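Local coordinates for 3-oxoacyl-[acyl-carrier-protein] synthase 3 (Micrococcus luteus NCTC 2665, PDB 4EWP) that probably catalyses the first condensation of fatty acid synthesis, joining an acyl-CoA primer to malonyl-ACP with loss of carbon dioxide, at residues A12-V17 / L136-T141; S100-V105 / A114-V119; E151-V156 / P234-D239. All blocks are in the same frame, centred on the assembly; numbering follows the deposited sequence.

Interaction 1: residues A12-V17 / L136-T141; sequences AASRIV and LVRSGT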
ATOM      1  N   ALA A  12      26.630  -3.277  -2.117  1.00 34.98           N
ATOM      2  CA  ALA A  12      27.047  -2.010  -2.712  1.00 35.25           C
ATOM      3  C   ALA A  12      25.896  -1.283  -3.420  1.00 37.78           C
ATOM      4  O   ALA A  12      25.783  -0.051  -3.352  1.00 38.95           O
ATOM      5  CB  ALA A  12      28.201  -2.249  -3.687  1.00 34.31           C
ATOM      6  N   ALA A  13      25.045  -2.041  -4.106  1.00 33.04           N
ATOM      7  CA  ALA A  13      24.032  -1.425  -4.957  1.00 27.94           C
ATOM      8  C   ALA A  13      22.942  -2.412  -5.346  1.00 25.20           C
ATOM      9  O   ALA A  13      22.867  -3.519  -4.813  1.00 24.67           O
ATOM     10  CB  ALA A  13      24.685  -0.817  -6.204  1.00 23.22           C
ATOM     11  N   SER A  14      22.102  -2.011  -6.287  1.00 22.78           N
ATOM     12  CA  SER A  14      20.954  -2.826  -6.670  1.00 21.99           C
ATOM     13  C   SER A  14      20.790  -2.792  -8.178  1.00 20.37           C
ATOM     14  O   SER A  14      21.427  -1.986  -8.857  1.00 21.60           O
ATOM     15  CB  SER A  14      19.695  -2.234  -6.054  1.00 17.82           C
ATOM     16  OG  SER A  14      19.548  -0.897  -6.506  1.00 19.78           O
ATOM     17  N   ARG A  15      19.905  -3.630  -8.710  1.00 17.46           N
ATOM     18  CA  ARG A  15      19.710  -3.657 -10.156  1.00 24.58           C
ATOM     19  C   ARG A  15      18.473  -4.451 -10.528  1.00 22.11           C
ATOM     20  O   ARG A  15      18.110  -5.411  -9.844  1.00 21.91           O
ATOM     21  CB  ARG A  15      20.970  -4.195 -10.856  1.00 33.66           C
ATOM     22  CG  ARG A  15      20.794  -5.400 -11.768  1.00 45.21           C
ATOM     23  CD  ARG A  15      22.132  -5.753 -12.451  1.00 57.30           C
ATOM     24  NE  ARG A  15      22.025  -6.906 -13.353  1.00 68.52           N
ATOM     25  CZ  ARG A  15      22.469  -8.135 -13.075  1.00 72.23           C
ATOM     26  NH1 ARG A  15      23.067  -8.384 -11.913  1.00 74.43           N
ATOM     27  NH2 ARG A  15      22.318  -9.119 -13.963  1.00 67.66           N
ATOM     28  N   ILE A  16      17.815  -4.023 -11.597  1.00 19.30           N
ATOM     29  CA  ILE A  16      16.664  -4.744 -12.126  1.00 21.17           C
ATOM     30  C   ILE A  16      17.215  -5.890 -12.953  1.00 22.65           C
ATOM     31  O   ILE A  16      17.914  -5.661 -13.942  1.00 26.87           O
ATOM     32  CB  ILE A  16      15.783  -3.821 -13.004  1.00 18.92           C
ATOM     33  CG1 ILE A  16      15.138  -2.726 -12.139  1.00 20.16           C
ATOM     34  CG2 ILE A  16      14.732  -4.635 -13.772  1.00 18.26           C
ATOM     35  CD1 ILE A  16      14.392  -1.646 -12.910  1.00 18.24           C
ATOM     36  N   VAL A  17      16.934  -7.126 -12.549  1.00 21.57           N
ATOM     37  CA  VAL A  17      17.537  -8.267 -13.240  1.00 23.57           C
ATOM     38  C   VAL A  17      16.603  -8.963 -14.225  1.00 24.62           C
ATOM     39  O   VAL A  17      17.010  -9.928 -14.886  1.00 26.59           O
ATOM     40  CB  VAL A  17      18.122  -9.298 -12.258  1.00 25.32           C
ATOM     41  CG1 VAL A  17      19.254  -8.669 -11.480  1.00 27.46           C
ATOM     42  CG2 VAL A  17      17.036  -9.831 -11.313  1.00 22.23           C
ATOM     43  N   LEU A 136      15.052  -1.521   0.027  1.00 15.92           N
ATOM     44  CA  LEU A 136      15.117  -2.835   0.667  1.00 17.71           C
ATOM     45  C   LEU A 136      16.426  -3.560   0.322  1.00 16.49           C
ATOM     46  O   LEU A 136      17.041  -4.164   1.181  1.00 17.51           O
ATOM     47  CB  LEU A 136      13.901  -3.695   0.267  1.00 19.58           C
ATOM     48  CG  LEU A 136      12.529  -3.217   0.779  1.00 17.60           C
ATOM     49  CD1 LEU A 136      11.373  -4.010   0.125  1.00 16.69           C
ATOM     50  CD2 LEU A 136      12.428  -3.269   2.298  1.00 11.69           C
ATOM     51  N   VAL A 137      16.854  -3.486  -0.936  1.00 16.79           N
ATOM     52  CA  VAL A 137      18.084  -4.150  -1.358  1.00 14.61           C
ATOM     53  C   VAL A 137      19.313  -3.457  -0.767  1.00 17.57           C
ATOM     54  O   VAL A 137      20.195  -4.109  -0.223  1.00 18.22           O
ATOM     55  CB  VAL A 137      18.189  -4.204  -2.915  1.00 19.49           C
ATOM     56  CG1 VAL A 137      19.560  -4.675  -3.347  1.00 17.66           C
ATOM     57  CG2 VAL A 137      17.096  -5.114  -3.507  1.00 17.79           C
ATOM     58  N   ARG A 138      19.368  -2.129  -0.847  1.00 17.08           N
ATOM     59  CA  ARG A 138      20.567  -1.424  -0.399  1.00 21.20           C
ATOM     60  C   ARG A 138      20.705  -1.311   1.123  1.00 26.39           C
ATOM     61  O   ARG A 138      21.785  -0.963   1.618  1.00 25.48           O
ATOM     62  CB  ARG A 138      20.719  -0.062  -1.086  1.00 21.65           C
ATOM     63  CG  ARG A 138      21.209  -0.183  -2.533  1.00 24.15           C
ATOM     64  CD  ARG A 138      21.440   1.178  -3.200  1.00 24.98           C
ATOM     65  NE  ARG A 138      20.240   1.992  -3.113  1.00 32.32           N
ATOM     66  CZ  ARG A 138      20.108   3.039  -2.302  1.00 34.53           C
ATOM     67  NH1 ARG A 138      21.138   3.408  -1.544  1.00 36.92           N
ATOM     68  NH2 ARG A 138      18.956   3.719  -2.258  1.00 26.33           N
ATOM     69  N   SER A 139      19.638  -1.633   1.860  1.00 22.03           N
ATOM     70  CA  SER A 139      19.725  -1.668   3.322  1.00 20.62           C
ATOM     71  C   SER A 139      19.969  -3.088   3.826  1.00 24.03           C
ATOM     72  O   SER A 139      20.059  -3.317   5.036  1.00 26.03           O
ATOM     73  CB  SER A 139      18.464  -1.094   3.984  1.00 18.87           C
ATOM     74  OG  SER A 139      17.311  -1.843   3.628  1.00 19.53           O
ATOM     75  N   GLY A 140      20.058  -4.040   2.899  1.00 22.36           N
ATOM     76  CA  GLY A 140      20.311  -5.427   3.246  1.00 23.06           C
ATOM     77  C   GLY A 140      19.095  -6.121   3.852  1.00 25.02           C
ATOM     78  O   GLY A 140      19.213  -7.191   4.444  1.00 24.91           O
ATOM     79  N   THR A 141      17.923  -5.515   3.701  1.00 20.15           N
ATOM     80  CA  THR A 141      16.685  -6.119   4.184  1.00 19.70           C
ATOM     81  C   THR A 141      16.248  -7.257   3.267  1.00 24.34           C
ATOM     82  O   THR A 141      15.623  -8.228   3.703  1.00 25.39           O
ATOM     83  CB  THR A 141      15.565  -5.058   4.275  1.00 21.22           C
ATOM     84  OG1 THR A 141      15.990  -3.990   5.141  1.00 20.58           O
ATOM     85  CG2 THR A 141      14.265  -5.669   4.810  1.00 18.76           C
TER
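Val137 and Arg138, in the last turn of helix 125-138, pack against Ala13 and Ser14 at the start of strand 13-22 entirely through van der Waals contact. The CG1 methyl of Val137, anti to its backbone N (chi1 170°), meets Ser14 CB at 3.6 Å and lies 3.8 Å from Ala13 O. Beside it the aliphatic part of Arg138 runs past the strand backbone, with CG 3.9 Å and CD 4.1 Å from Ala13 CA.

The polar ends of these side chains are bound elsewhere. Ser14 OG hydrogen-bonds to Asp134 OD1, one turn back in the helix, and Arg138 NH2 forms a salt bridge with the other oxygen of that carboxylate, so Asp134 serves both sides of the packing. Arg138 NH1 reaches Ser139 O of the second subunit, and the reciprocal bond is made in return.

Backbone bonds end the helix. Gly140 N donates to Val137 O at 3.1 Å and Thr141 N, weakly, to Leu136 O, while Gly140 takes a positive phi (74°). This is a Schellman motif, here closing a helix whose last turn abuts the start of an outermost strand of the N-terminal five-stranded sheet of a thiolase-like fold.

Interaction 2: residues S100-V105 / A114-V119; sequences SAAALV and APAYDV
Asp118 points its carboxylate from strand 116-120 at the first turn of helix 101-108, its two oxygens divided between successive backbone N-H groups. Ala102 N donates to the syn lone pair of Asp118 OD1 at 2.8 Å, whereas Ala101 N meets Asp118 OD2 in a straighter bond of 2.8 Å (172°), on the syn side but 24° out of the carboxylate plane. Asp118 CG, anti to its carbonyl carbon, lies 3.4 Å from Ser100 CB. The negative group thus sits at the positive end of the helix dipole, which would be expected to favour its ionised form. An alanine in place of Asp118 would probably leave the N-H groups of Ala101 and Ala102 without their acceptors and weaken the hold of the helix start on the strand.

Ala102 CB points toward the strand, 3.9 Å from Ala116 CB and closer still, 3.3 Å, to Tyr117 O. The side chain of Tyr117 leaves the backbone away from the helix, and its OH hydrogen-bonds to Gln132 OE1 of the same chain. Ser100 caps the helix through OG, which accepts from Ala103 N; a water accepts a hydrogen bond from Ser100 OG and donates to Ala116 O at 2.6 Å. The backbone at Asp118 pairs in an antiparallel ladder with a strand of the second subunit. The axes of 101-105 and 116-119, at 139° between N-to-C directions, belong to the beta-alpha-beta unit 86-90, 101-108, 116-120.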
ATOM      1  N   SER A 100      -4.294  -8.175   1.322  1.00 14.24           N
ATOM      2  CA  SER A 100      -3.733  -7.654   0.092  1.00 15.15           C
ATOM      3  C   SER A 100      -3.724  -8.692  -1.035  1.00 19.46           C
ATOM      4  O   SER A 100      -3.887  -9.888  -0.816  1.00 20.31           O
ATOM      5  CB  SER A 100      -2.305  -7.199   0.340  1.00 15.31           C
ATOM      6  OG  SER A 100      -1.504  -8.322   0.665  1.00 19.72           O
ATOM      7  N   ALA A 101      -3.513  -8.205  -2.248  1.00 17.44           N
ATOM      8  CA  ALA A 101      -3.357  -9.053  -3.413  1.00 16.67           C
ATOM      9  C   ALA A 101      -1.978  -9.704  -3.354  1.00 16.01           C
ATOM     10  O   ALA A 101      -1.786 -10.852  -3.767  1.00 13.88           O
ATOM     11  CB  ALA A 101      -3.475  -8.201  -4.654  1.00 14.46           C
ATOM     12  N   ALA A 102      -1.022  -8.942  -2.830  1.00 13.65           N
ATOM     13  CA  ALA A 102       0.361  -9.364  -2.760  1.00 15.86           C
ATOM     14  C   ALA A 102       0.486 -10.703  -2.056  1.00 16.93           C
ATOM     15  O   ALA A 102       1.325 -11.541  -2.421  1.00 15.59           O
ATOM     16  CB  ALA A 102       1.206  -8.295  -2.043  1.00 10.75           C
ATOM     17  N   ALA A 103      -0.335 -10.898  -1.031  1.00 16.81           N
ATOM     18  CA  ALA A 103      -0.243 -12.109  -0.221  1.00 18.98           C
ATOM     19  C   ALA A 103      -0.685 -13.309  -1.036  1.00 18.19           C
ATOM     20  O   ALA A 103      -0.097 -14.386  -0.922  1.00 19.25           O
ATOM     21  CB  ALA A 103      -1.070 -11.974   1.077  1.00 18.59           C
ATOM     22  N   LEU A 104      -1.709 -13.122  -1.873  1.00 13.42           N
ATOM     23  CA  LEU A 104      -2.108 -14.171  -2.825  1.00 23.16           C
ATOM     24  C   LEU A 104      -1.012 -14.428  -3.853  1.00 25.72           C
ATOM     25  O   LEU A 104      -0.683 -15.580  -4.142  1.00 31.37           O
ATOM     26  CB  LEU A 104      -3.399 -13.799  -3.571  1.00 22.95           C
ATOM     27  CG  LEU A 104      -4.739 -13.950  -2.855  1.00 27.14           C
ATOM     28  CD1 LEU A 104      -5.854 -13.356  -3.702  1.00 24.19           C
ATOM     29  CD2 LEU A 104      -5.030 -15.419  -2.541  1.00 25.55           C
ATOM     30  N   VAL A 105      -0.457 -13.354  -4.415  1.00 21.45           N
ATOM     31  CA  VAL A 105       0.581 -13.491  -5.425  1.00 20.74           C
ATOM     32  C   VAL A 105       1.770 -14.265  -4.859  1.00 22.53           C
ATOM     33  O   VAL A 105       2.251 -15.227  -5.474  1.00 22.35           O
ATOM     34  CB  VAL A 105       1.037 -12.113  -5.971  1.00 19.85           C
ATOM     35  CG1 VAL A 105       2.223 -12.253  -6.955  1.00 16.86           C
ATOM     36  CG2 VAL A 105      -0.137 -11.379  -6.629  1.00 16.51           C
ATOM     37  N   ALA A 114       7.912 -15.104   2.157  1.00 17.54           N
ATOM     38  CA  ALA A 114       8.302 -13.701   1.959  1.00 15.82           C
ATOM     39  C   ALA A 114       7.205 -12.703   2.355  1.00 15.77           C
ATOM     40  O   ALA A 114       6.013 -12.948   2.122  1.00 15.67           O
ATOM     41  CB  ALA A 114       8.751 -13.457   0.534  1.00 13.24           C
ATOM     42  N   PRO A 115       7.604 -11.580   2.976  1.00 17.24           N
ATOM     43  CA  PRO A 115       6.663 -10.490   3.274  1.00 15.53           C
ATOM     44  C   PRO A 115       6.053  -9.988   1.960  1.00 20.37           C
ATOM     45  O   PRO A 115       6.707  -9.980   0.917  1.00 20.40           O
ATOM     46  CB  PRO A 115       7.557  -9.406   3.900  1.00 15.12           C
ATOM     47  CG  PRO A 115       8.960  -9.730   3.389  1.00 18.96           C
ATOM     48  CD  PRO A 115       8.996 -11.232   3.320  1.00 20.00           C
ATOM     49  N   ALA A 116       4.800  -9.572   2.017  1.00 18.79           N
ATOM     50  CA  ALA A 116       4.040  -9.268   0.826  1.00 14.25           C
ATOM     51  C   ALA A 116       3.062  -8.179   1.197  1.00 17.67           C
ATOM     52  O   ALA A 116       2.313  -8.336   2.166  1.00 16.91           O
ATOM     53  CB  ALA A 116       3.286 -10.515   0.378  1.00 12.95           C
ATOM     54  N   TYR A 117       3.060  -7.078   0.447  1.00 18.37           N
ATOM     55  CA  TYR A 117       2.086  -6.007   0.692  1.00 13.77           C
ATOM     56  C   TYR A 117       1.717  -5.273  -0.587  1.00 17.99           C
ATOM     57  O   TYR A 117       2.495  -5.266  -1.543  1.00 16.40           O
ATOM     58  CB  TYR A 117       2.617  -5.008   1.726  1.00 13.11           C
ATOM     59  CG  TYR A 117       3.895  -4.254   1.348  1.00 15.53           C
ATOM     60  CD1 TYR A 117       3.849  -2.961   0.838  1.00 11.75           C
ATOM     61  CD2 TYR A 117       5.145  -4.825   1.548  1.00 13.57           C
ATOM     62  CE1 TYR A 117       5.026  -2.272   0.520  1.00 15.11           C
ATOM     63  CE2 TYR A 117       6.308  -4.147   1.240  1.00 13.00           C
ATOM     64  CZ  TYR A 117       6.247  -2.880   0.736  1.00 14.30           C
ATOM     65  OH  TYR A 117       7.416  -2.227   0.443  1.00 15.81           O
ATOM     66  N   ASP A 118       0.536  -4.657  -0.599  1.00 15.40           N
ATOM     67  CA  ASP A 118       0.118  -3.808  -1.714  1.00 16.38           C
ATOM     68  C   ASP A 118       0.458  -2.370  -1.362  1.00 20.25           C
ATOM     69  O   ASP A 118       0.496  -2.007  -0.182  1.00 17.90           O
ATOM     70  CB  ASP A 118      -1.394  -3.879  -1.955  1.00 13.42           C
ATOM     71  CG  ASP A 118      -1.870  -5.255  -2.410  1.00 21.14           C
ATOM     72  OD1 ASP A 118      -1.032  -6.164  -2.652  1.00 22.66           O
ATOM     73  OD2 ASP A 118      -3.108  -5.422  -2.530  1.00 22.02           O
ATOM     74  N   VAL A 119       0.689  -1.564  -2.395  1.00 15.77           N
ATOM     75  CA  VAL A 119       1.016  -0.153  -2.265  1.00 17.25           C
ATOM     76  C   VAL A 119      -0.014   0.666  -3.043  1.00 19.63           C
ATOM     77  O   VAL A 119      -0.497   0.231  -4.088  1.00 18.55           O
ATOM     78  CB  VAL A 119       2.416   0.130  -2.848  1.00 21.52           C
ATOM     79  CG1 VAL A 119       2.532   1.560  -3.316  1.00 17.75           C
ATOM     80  CG2 VAL A 119       3.488  -0.194  -1.832  1.00 22.78           C
TER
HETATM   81  O   HOH W   1      -0.059  -7.567   2.994  1.00 12.71           O

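Interaction 3: residues E151-V156 / P234-D239; sequences ERLSDV and PTLRQD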
ATOM      1  N   GLU A 151      -3.228  -3.637 -12.725  1.00 21.43           N
ATOM      2  CA  GLU A 151      -4.522  -2.992 -12.605  1.00 22.87           C
ATOM      3  C   GLU A 151      -5.547  -3.670 -13.496  1.00 23.59           C
ATOM      4  O   GLU A 151      -5.248  -4.062 -14.628  1.00 24.38           O
ATOM      5  CB  GLU A 151      -4.437  -1.519 -13.042  1.00 26.12           C
ATOM      6  CG  GLU A 151      -3.394  -0.648 -12.345  1.00 22.11           C
ATOM      7  CD  GLU A 151      -3.799  -0.222 -10.948  1.00 24.23           C
ATOM      8  OE1 GLU A 151      -4.726  -0.816 -10.373  1.00 20.85           O
ATOM      9  OE2 GLU A 151      -3.180   0.718 -10.414  1.00 29.06           O
ATOM     10  N   ARG A 152      -6.764  -3.799 -12.994  1.00 23.03           N
ATOM     11  CA  ARG A 152      -7.893  -4.020 -13.879  1.00 24.43           C
ATOM     12  C   ARG A 152      -8.745  -2.755 -13.808  1.00 23.85           C
ATOM     13  O   ARG A 152      -9.795  -2.722 -13.161  1.00 25.59           O
ATOM     14  CB  ARG A 152      -8.694  -5.290 -13.526  1.00 23.39           C
ATOM     15  CG  ARG A 152      -9.687  -5.688 -14.651  1.00 23.41           C
ATOM     16  CD  ARG A 152     -10.188  -7.125 -14.554  1.00 22.42           C
ATOM     17  NE  ARG A 152     -11.002  -7.353 -13.368  1.00 23.92           N
ATOM     18  CZ  ARG A 152     -11.436  -8.545 -12.962  1.00 30.36           C
ATOM     19  NH1 ARG A 152     -11.130  -9.650 -13.643  1.00 26.96           N
ATOM     20  NH2 ARG A 152     -12.167  -8.634 -11.855  1.00 29.99           N
ATOM     21  N   LEU A 153      -8.256  -1.707 -14.463  1.00 21.05           N
ATOM     22  CA  LEU A 153      -8.908  -0.403 -14.460  1.00 21.18           C
ATOM     23  C   LEU A 153     -10.310  -0.461 -15.046  1.00 24.26           C
ATOM     24  O   LEU A 153     -11.148   0.386 -14.744  1.00 24.73           O
ATOM     25  CB  LEU A 153      -8.078   0.599 -15.265  1.00 20.89           C
ATOM     26  CG  LEU A 153      -6.704   0.984 -14.721  1.00 18.68           C
ATOM     27  CD1 LEU A 153      -5.938   1.763 -15.755  1.00 19.73           C
ATOM     28  CD2 LEU A 153      -6.861   1.814 -13.449  1.00 18.52           C
ATOM     29  N   SER A 154     -10.568  -1.445 -15.903  1.00 20.30           N
ATOM     30  CA  SER A 154     -11.879  -1.529 -16.528  1.00 25.51           C
ATOM     31  C   SER A 154     -12.963  -1.759 -15.469  1.00 26.37           C
ATOM     32  O   SER A 154     -14.143  -1.524 -15.715  1.00 26.01           O
ATOM     33  CB  SER A 154     -11.911  -2.606 -17.621  1.00 22.91           C
ATOM     34  OG  SER A 154     -11.486  -3.858 -17.113  1.00 28.85           O
ATOM     35  N   ASP A 155     -12.565  -2.198 -14.279  1.00 24.39           N
ATOM     36  CA  ASP A 155     -13.542  -2.368 -13.200  1.00 28.18           C
ATOM     37  C   ASP A 155     -14.033  -1.050 -12.617  1.00 28.52           C
ATOM     38  O   ASP A 155     -15.084  -1.022 -11.974  1.00 28.29           O
ATOM     39  CB  ASP A 155     -12.988  -3.229 -12.066  1.00 23.66           C
ATOM     40  CG  ASP A 155     -13.056  -4.690 -12.378  1.00 25.69           C
ATOM     41  OD1 ASP A 155     -13.957  -5.088 -13.155  1.00 28.41           O
ATOM     42  OD2 ASP A 155     -12.202  -5.432 -11.852  1.00 26.62           O
ATOM     43  N   VAL A 156     -13.269   0.026 -12.831  1.00 24.92           N
ATOM     44  CA  VAL A 156     -13.628   1.337 -12.297  1.00 27.85           C
ATOM     45  C   VAL A 156     -13.789   2.464 -13.345  1.00 29.05           C
ATOM     46  O   VAL A 156     -13.602   3.639 -13.030  1.00 28.19           O
ATOM     47  CB  VAL A 156     -12.634   1.792 -11.214  1.00 26.43           C
ATOM     48  CG1 VAL A 156     -12.842   1.001  -9.938  1.00 24.90           C
ATOM     49  CG2 VAL A 156     -11.197   1.641 -11.709  1.00 23.32           C
ATOM     50  N   PRO A 234     -18.447   3.778  -7.504  1.00 30.14           N
ATOM     51  CA  PRO A 234     -17.488   4.856  -7.767  1.00 28.45           C
ATOM     52  C   PRO A 234     -16.625   4.530  -8.977  1.00 31.78           C
ATOM     53  O   PRO A 234     -16.193   3.384  -9.146  1.00 28.31           O
ATOM     54  CB  PRO A 234     -16.610   4.868  -6.508  1.00 25.96           C
ATOM     55  CG  PRO A 234     -17.412   4.191  -5.463  1.00 27.06           C
ATOM     56  CD  PRO A 234     -18.233   3.153  -6.189  1.00 27.98           C
ATOM     57  N   THR A 235     -16.376   5.534  -9.810  1.00 33.35           N
ATOM     58  CA  THR A 235     -15.545   5.346 -10.986  1.00 31.06           C
ATOM     59  C   THR A 235     -14.534   6.470 -11.113  1.00 26.62           C
ATOM     60  O   THR A 235     -14.698   7.530 -10.527  1.00 28.14           O
ATOM     61  CB  THR A 235     -16.381   5.277 -12.266  1.00 30.22           C
ATOM     62  OG1 THR A 235     -17.191   6.460 -12.373  1.00 35.41           O
ATOM     63  CG2 THR A 235     -17.268   4.055 -12.242  1.00 29.86           C
ATOM     64  N   LEU A 236     -13.492   6.217 -11.894  1.00 25.57           N
ATOM     65  CA  LEU A 236     -12.386   7.140 -12.071  1.00 26.70           C
ATOM     66  C   LEU A 236     -12.787   8.350 -12.923  1.00 27.68           C
ATOM     67  O   LEU A 236     -13.605   8.251 -13.841  1.00 28.17           O
ATOM     68  CB  LEU A 236     -11.224   6.385 -12.716  1.00 28.66           C
ATOM     69  CG  LEU A 236      -9.790   6.539 -12.220  1.00 32.72           C
ATOM     70  CD1 LEU A 236      -9.721   6.643 -10.725  1.00 32.19           C
ATOM     71  CD2 LEU A 236      -8.962   5.351 -12.706  1.00 35.15           C
ATOM     72  N   ARG A 237     -12.210   9.501 -12.605  1.00 29.63           N
ATOM     73  CA  ARG A 237     -12.497  10.728 -13.333  1.00 30.87           C
ATOM     74  C   ARG A 237     -11.240  11.586 -13.282  1.00 27.25           C
ATOM     75  O   ARG A 237     -10.381  11.380 -12.414  1.00 25.86           O
ATOM     76  CB  ARG A 237     -13.722  11.429 -12.711  1.00 40.36           C
ATOM     77  CG  ARG A 237     -13.563  12.905 -12.390  1.00 46.42           C
ATOM     78  CD  ARG A 237     -12.870  13.155 -11.057  1.00 52.54           C
ATOM     79  NE  ARG A 237     -11.844  14.193 -11.168  1.00 56.66           N
ATOM     80  CZ  ARG A 237     -12.097  15.479 -11.387  1.00 62.36           C
ATOM     81  NH1 ARG A 237     -13.348  15.904 -11.517  1.00 67.00           N
ATOM     82  NH2 ARG A 237     -11.098  16.344 -11.473  1.00 62.64           N
ATOM     83  N   GLN A 238     -11.100  12.522 -14.215  1.00 25.97           N
ATOM     84  CA  GLN A 238      -9.976  13.444 -14.143  1.00 24.04           C
ATOM     85  C   GLN A 238     -10.275  14.800 -14.765  1.00 26.19           C
ATOM     86  O   GLN A 238     -11.091  14.924 -15.681  1.00 25.16           O
ATOM     87  CB  GLN A 238      -8.742  12.845 -14.817  1.00 20.85           C
ATOM     88  CG  GLN A 238      -8.808  12.875 -16.342  1.00 25.50           C
ATOM     89  CD  GLN A 238      -7.517  12.437 -16.996  1.00 26.71           C
ATOM     90  OE1 GLN A 238      -6.489  12.299 -16.340  1.00 23.06           O
ATOM     91  NE2 GLN A 238      -7.567  12.207 -18.302  1.00 31.66           N
ATOM     92  N   ASP A 239      -9.585  15.816 -14.262  1.00 28.63           N
ATOM     93  CA  ASP A 239      -9.505  17.100 -14.937  1.00 28.52           C
ATOM     94  C   ASP A 239      -8.415  16.978 -16.019  1.00 30.70           C
ATOM     95  O   ASP A 239      -7.229  17.173 -15.746  1.00 29.21           O
ATOM     96  CB  ASP A 239      -9.131  18.172 -13.921  1.00 31.39           C
ATOM     97  CG  ASP A 239      -8.910  19.521 -14.561  1.00 39.39           C
ATOM     98  OD1 ASP A 239      -8.897  19.577 -15.797  1.00 41.54           O
ATOM     99  OD2 ASP A 239      -8.738  20.521 -13.835  1.00 43.45           O
TER
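The guanidinium of Arg152 holds Asp155 OD2 at its edge, almost in its own plane, across the short 3-10 turn by which the chain leaves strand 144-152 of the thiolase-like fold. This salt bridge lies within 151-156 and does not cross the contact. Arg152 NE makes its main bond, 2.7 Å to Asp155 OD2, approaching from 37° above the carboxylate plane; NH2 adds a weak one to the same oxygen. Further partners fix both groups: NH1 of Arg152 reaches Ala58 O, and Asp155 OD1 pairs with Arg210 of the second subunit.

Backbone bonds from Asp155 N to Arg152 O and from Val156 N to Leu153 O close the turn. Its last residue, Val156, meets the start of strand 236-238, which pairs antiparallel with 200-202 in a small two-stranded sheet. Leu153 CD2 meets Leu236 CD2 at 4.2 Å, the two side chains crossing obliquely. Val156 CG2 is 4.4 Å from Leu236 CD2, and Met202 packs on both Val156 and Leu236. The side chain of Leu153 also lies about 6 Å from that of Cys123 and about 5 Å from that of Asn306, both predicted active-site residues, which places the Leu153 end of this packing near the probable catalytic centre. Across the segments, Leu236 N donates to Val156 O at 2.8 Å, nearly in line with the carbonyl, while Thr235 CB rests 3.3 Å from that oxygen.

All three contacts are buried, and each reaches the N-terminal five-stranded sheet at a different place. Interactions 1 and 2 lie at the two strands that are outermost within this chain, 13-22 and 116-120, and are linked in sequence because strand 116-120 leads into helix 125-138. Interaction 3 starts from the inner strand 144-152, with its centre about 34 Å from that of interaction 1 and across the middle of the chain. The chemistry differs accordingly: interaction 1 is apolar packing without a direct hydrogen bond, interaction 2 is dominated by a carboxylate at a helix start, and interaction 3 combines one backbone bond with leucine and valine packing. All three have neighbours in the second subunit; only interaction 3 approaches predicted catalytic residues.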